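Local coordinates for chemotaxis signal transduction protein (Thermoanaerobacter tengcongensis, PDB 2QDL) that probably serves as the CheW scaffold of bacterial chemotaxis, coupling chemoreceptors to the histidine kinase CheA, at residues 16-24 with 66-75. Residues are numbered along the deposited sequence; the frame is centred on the assembly and turned at random.
Sequences VFSLAEELY and LKKRFGIGKR
Leu19, the last residue of its strand, points toward the 66-75 segment. CB sits 4.0 Å from Ile72 CD1, with Lys67 CG a little farther off. Beyond CG the two methyls part company: CD2 meets Lys67 CE, the two side chains crossing at a slant, whereas CD1 is 3.7 Å from Leu66 CB, and also touches Ile72 CD1 and the Phe70 ring. With CG anti to the carbonyl carbon (chi1 -64°), the branch is directed at the short helix 66-70. Leu66 CD1 also meets Phe17 CE1.

What is joined here is a beta hairpin of the CheW-like barrel, turning through a type II' turn from Leu19 to Glu22, and the helix with its trailing loop that follow strand 59-65. Ile72 comes off that loop toward the hairpin. Its CG2 packs on Ala20 CB, and its CD1 is 3.3 Å from Tyr24 OH, the two side chains approaching from opposite directions. Tyr24 OH donates a short bond, 2.5 Å, to Glu22 OE1, which lies in the plane of the Tyr24 ring; a phenylalanine here would probably leave that carboxylate oxygen without its donor and Glu22 freer to turn.

At the turn, Arg75 grips Glu21 side-on in a two-bond salt bridge: NE gives to OE2 and NH2 to OE1, each on a syn lone pair, with carboxylate and guanidinium only 4° from coplanar. Glu21 bends at chi2 (88°) to bring its carboxylate there. Ala20 CA lies 3.2 Å from Arg75 O in a CH...O contact. Lys67 NZ donates to Arg75 O, 2.8 Å away and well above the carbonyl plane, while the ammonium forms a salt bridge with Asp98 of strand 91-106, whose carboxylate takes the Ala20 N-H as well.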
loop_
_atom_site.group_PDB
_atom_site.type_symbol
_atom_site.label_atom_id
_atom_site.label_comp_id
_atom_site.label_asym_id
_atom_site.label_seq_id
_atom_site.Cartn_x
_atom_site.Cartn_y
_atom_site.Cartn_z
ATOM N N VAL A 16 -5.746 4.689 5.971
ATOM C CA VAL A 16 -6.166 3.346 6.329
ATOM C C VAL A 16 -7.087 2.827 5.231
ATOM O O VAL A 16 -8.035 3.505 4.800
ATOM C CB VAL A 16 -6.857 3.294 7.735
ATOM C CG1 VAL A 16 -7.287 1.861 8.100
ATOM C CG2 VAL A 16 -5.930 3.819 8.813
ATOM N N PHE A 17 -6.772 1.632 4.758
ATOM C CA PHE A 17 -7.508 0.987 3.720
ATOM C C PHE A 17 -7.711 -0.460 4.114
ATOM O O PHE A 17 -7.013 -0.998 4.970
ATOM C CB PHE A 17 -6.784 1.112 2.358
ATOM C CG PHE A 17 -5.295 0.744 2.382
ATOM C CD1 PHE A 17 -4.876 -0.549 2.075
ATOM C CD2 PHE A 17 -4.336 1.694 2.703
ATOM C CE1 PHE A 17 -3.494 -0.876 2.064
ATOM C CE2 PHE A 17 -2.970 1.385 2.702
ATOM C CZ PHE A 17 -2.547 0.111 2.382
ATOM N N SER A 18 -8.682 -1.122 3.501
ATOM C CA SER A 18 -8.918 -2.481 3.913
ATOM C C SER A 18 -8.578 -3.436 2.778
ATOM O O SER A 18 -8.619 -3.062 1.619
ATOM C CB SER A 18 -10.346 -2.652 4.429
ATOM O OG SER A 18 -11.276 -2.298 3.442
ATOM N N LEU A 19 -8.167 -4.643 3.158
ATOM C CA LEU A 19 -7.980 -5.765 2.232
ATOM C C LEU A 19 -8.738 -6.944 2.856
ATOM O O LEU A 19 -8.349 -7.418 3.915
ATOM C CB LEU A 19 -6.499 -6.122 2.049
ATOM C CG LEU A 19 -5.586 -5.061 1.406
ATOM C CD1 LEU A 19 -4.129 -5.542 1.445
ATOM C CD2 LEU A 19 -6.048 -4.749 -0.017
ATOM N N ALA A 20 -9.828 -7.377 2.219
ATOM C CA ALA A 20 -10.726 -8.389 2.792
ATOM C C ALA A 20 -11.105 -7.935 4.213
ATOM O O ALA A 20 -11.554 -6.788 4.399
ATOM C CB ALA A 20 -10.099 -9.803 2.779
ATOM N N GLU A 21 -10.904 -8.775 5.223
ATOM C CA GLU A 21 -11.377 -8.358 6.545
ATOM C C GLU A 21 -10.286 -7.644 7.393
ATOM O O GLU A 21 -10.414 -7.549 8.617
ATOM C CB GLU A 21 -12.059 -9.530 7.298
ATOM C CG GLU A 21 -13.265 -10.194 6.537
ATOM C CD GLU A 21 -12.834 -11.330 5.591
ATOM O OE1 GLU A 21 -11.851 -12.024 5.927
ATOM O OE2 GLU A 21 -13.464 -11.523 4.512
ATOM N N GLU A 22 -9.238 -7.121 6.745
ATOM C CA GLU A 22 -8.071 -6.618 7.486
ATOM C C GLU A 22 -7.723 -5.153 7.150
ATOM O O GLU A 22 -8.031 -4.668 6.047
ATOM C CB GLU A 22 -6.855 -7.538 7.283
ATOM C CG GLU A 22 -7.084 -9.011 7.633
ATOM C CD GLU A 22 -5.948 -9.914 7.160
ATOM O OE1 GLU A 22 -5.064 -9.440 6.397
ATOM O OE2 GLU A 22 -5.931 -11.110 7.556
ATOM N N LEU A 23 -7.097 -4.468 8.102
ATOM C CA LEU A 23 -6.766 -3.039 7.957
ATOM C C LEU A 23 -5.283 -2.865 7.729
ATOM O O LEU A 23 -4.473 -3.506 8.403
ATOM C CB LEU A 23 -7.181 -2.226 9.197
ATOM C CG LEU A 23 -8.696 -2.198 9.440
ATOM C CD1 LEU A 23 -8.997 -1.443 10.729
ATOM C CD2 LEU A 23 -9.472 -1.604 8.269
ATOM N N TYR A 24 -4.947 -2.025 6.755
ATOM C CA TYR A 24 -3.566 -1.736 6.420
ATOM C C TYR A 24 -3.424 -0.235 6.333
ATOM O O TYR A 24 -4.420 0.469 6.102
ATOM C CB TYR A 24 -3.176 -2.443 5.096
ATOM C CG TYR A 24 -3.139 -3.942 5.294
ATOM C CD1 TYR A 24 -4.296 -4.707 5.194
ATOM C CD2 TYR A 24 -1.961 -4.578 5.658
ATOM C CE1 TYR A 24 -4.275 -6.072 5.417
ATOM C CE2 TYR A 24 -1.925 -5.955 5.867
ATOM C CZ TYR A 24 -3.086 -6.681 5.757
ATOM O OH TYR A 24 -3.049 -8.014 5.995
ATOM N N LEU A 66 -2.357 -6.508 -3.855
ATOM C CA LEU A 66 -1.752 -6.797 -2.533
ATOM C C LEU A 66 -2.223 -8.107 -1.908
ATOM O O LEU A 66 -1.448 -8.781 -1.236
ATOM C CB LEU A 66 -1.989 -5.637 -1.542
ATOM C CG LEU A 66 -1.407 -4.269 -1.915
ATOM C CD1 LEU A 66 -1.773 -3.227 -0.853
ATOM C CD2 LEU A 66 0.130 -4.339 -2.101
ATOM N N LYS A 67 -3.487 -8.467 -2.105
ATOM C CA LYS A 67 -4.010 -9.744 -1.588
ATOM C C LYS A 67 -3.274 -10.924 -2.189
ATOM O O LYS A 67 -2.938 -11.862 -1.465
ATOM C CB LYS A 67 -5.497 -9.884 -1.849
ATOM C CG LYS A 67 -6.375 -8.875 -1.100
ATOM C CD LYS A 67 -7.797 -9.002 -1.603
ATOM C CE LYS A 67 -8.558 -7.726 -1.358
ATOM N NZ LYS A 67 -9.882 -7.705 -2.041
ATOM N N LYS A 68 -2.977 -10.845 -3.493
ATOM C CA LYS A 68 -2.213 -11.880 -4.188
ATOM C C LYS A 68 -0.739 -11.852 -3.777
ATOM O O LYS A 68 -0.095 -12.908 -3.621
ATOM C CB LYS A 68 -2.339 -11.712 -5.697
ATOM C CG LYS A 68 -3.744 -11.789 -6.195
ATOM C CD LYS A 68 -3.784 -11.733 -7.739
ATOM C CE LYS A 68 -5.206 -11.668 -8.204
ATOM N NZ LYS A 68 -5.244 -11.579 -9.661
ATOM N N ARG A 69 -0.216 -10.651 -3.567
ATOM C CA ARG A 69 1.148 -10.500 -3.055
ATOM C C ARG A 69 1.312 -11.041 -1.622
ATOM O O ARG A 69 2.314 -11.708 -1.319
ATOM C CB ARG A 69 1.577 -9.024 -3.134
ATOM C CG ARG A 69 3.022 -8.768 -2.823
ATOM C CD ARG A 69 3.921 -9.692 -3.676
ATOM N NE ARG A 69 5.270 -9.181 -3.908
ATOM C CZ ARG A 69 6.328 -9.966 -4.084
ATOM N NH1 ARG A 69 6.191 -11.279 -4.055
ATOM N NH2 ARG A 69 7.519 -9.444 -4.305
ATOM N N PHE A 70 0.331 -10.752 -0.753
ATOM C CA PHE A 70 0.391 -11.147 0.656
ATOM C C PHE A 70 -0.227 -12.531 0.967
ATOM O O PHE A 70 0.081 -13.122 1.978
ATOM C CB PHE A 70 -0.284 -10.079 1.542
ATOM C CG PHE A 70 0.294 -8.695 1.410
ATOM C CD1 PHE A 70 1.591 -8.490 0.942
ATOM C CD2 PHE A 70 -0.471 -7.584 1.762
ATOM C CE1 PHE A 70 2.100 -7.231 0.837
ATOM C CE2 PHE A 70 0.046 -6.308 1.644
ATOM C CZ PHE A 70 1.352 -6.132 1.197
ATOM N N GLY A 71 -1.123 -13.012 0.107
ATOM C CA GLY A 71 -1.860 -14.268 0.320
ATOM C C GLY A 71 -3.106 -14.080 1.165
ATOM O O GLY A 71 -3.450 -14.924 1.970
ATOM N N ILE A 72 -3.781 -12.961 0.973
ATOM C CA ILE A 72 -5.024 -12.644 1.687
ATOM C C ILE A 72 -6.197 -13.191 0.882
ATOM O O ILE A 72 -6.118 -13.280 -0.357
ATOM C CB ILE A 72 -5.160 -11.084 1.943
ATOM C CG1 ILE A 72 -3.996 -10.589 2.843
ATOM C CG2 ILE A 72 -6.545 -10.723 2.547
ATOM C CD1 ILE A 72 -3.891 -9.080 2.944
ATOM N N GLY A 73 -7.272 -13.576 1.568
ATOM C CA GLY A 73 -8.492 -13.998 0.892
ATOM C C GLY A 73 -8.941 -12.996 -0.155
ATOM O O GLY A 73 -8.908 -11.770 0.073
ATOM N N LYS A 74 -9.388 -13.510 -1.305
ATOM C CA LYS A 74 -9.748 -12.642 -2.435
ATOM C C LYS A 74 -11.176 -12.153 -2.330
ATOM O O LYS A 74 -11.993 -12.403 -3.220
ATOM C CB LYS A 74 -9.491 -13.345 -3.782
ATOM C CG LYS A 74 -8.055 -13.920 -3.946
ATOM C CD LYS A 74 -6.968 -12.896 -3.579
ATOM C CE LYS A 74 -5.565 -13.490 -3.666
ATOM N NZ LYS A 74 -5.250 -14.507 -2.623
ATOM N N ARG A 75 -11.478 -11.450 -1.229
ATOM C CA ARG A 75 -12.824 -10.877 -1.021
ATOM C C ARG A 75 -12.677 -9.398 -0.679
ATOM O O ARG A 75 -11.636 -8.982 -0.203
ATOM C CB ARG A 75 -13.558 -11.583 0.132
ATOM C CG ARG A 75 -13.384 -13.099 0.140
ATOM C CD ARG A 75 -14.015 -13.763 1.346
ATOM N NE ARG A 75 -13.236 -13.560 2.563
ATOM C CZ ARG A 75 -12.147 -14.255 2.893
ATOM N NH1 ARG A 75 -11.677 -15.194 2.092
ATOM N NH2 ARG A 75 -11.524 -14.013 4.040
#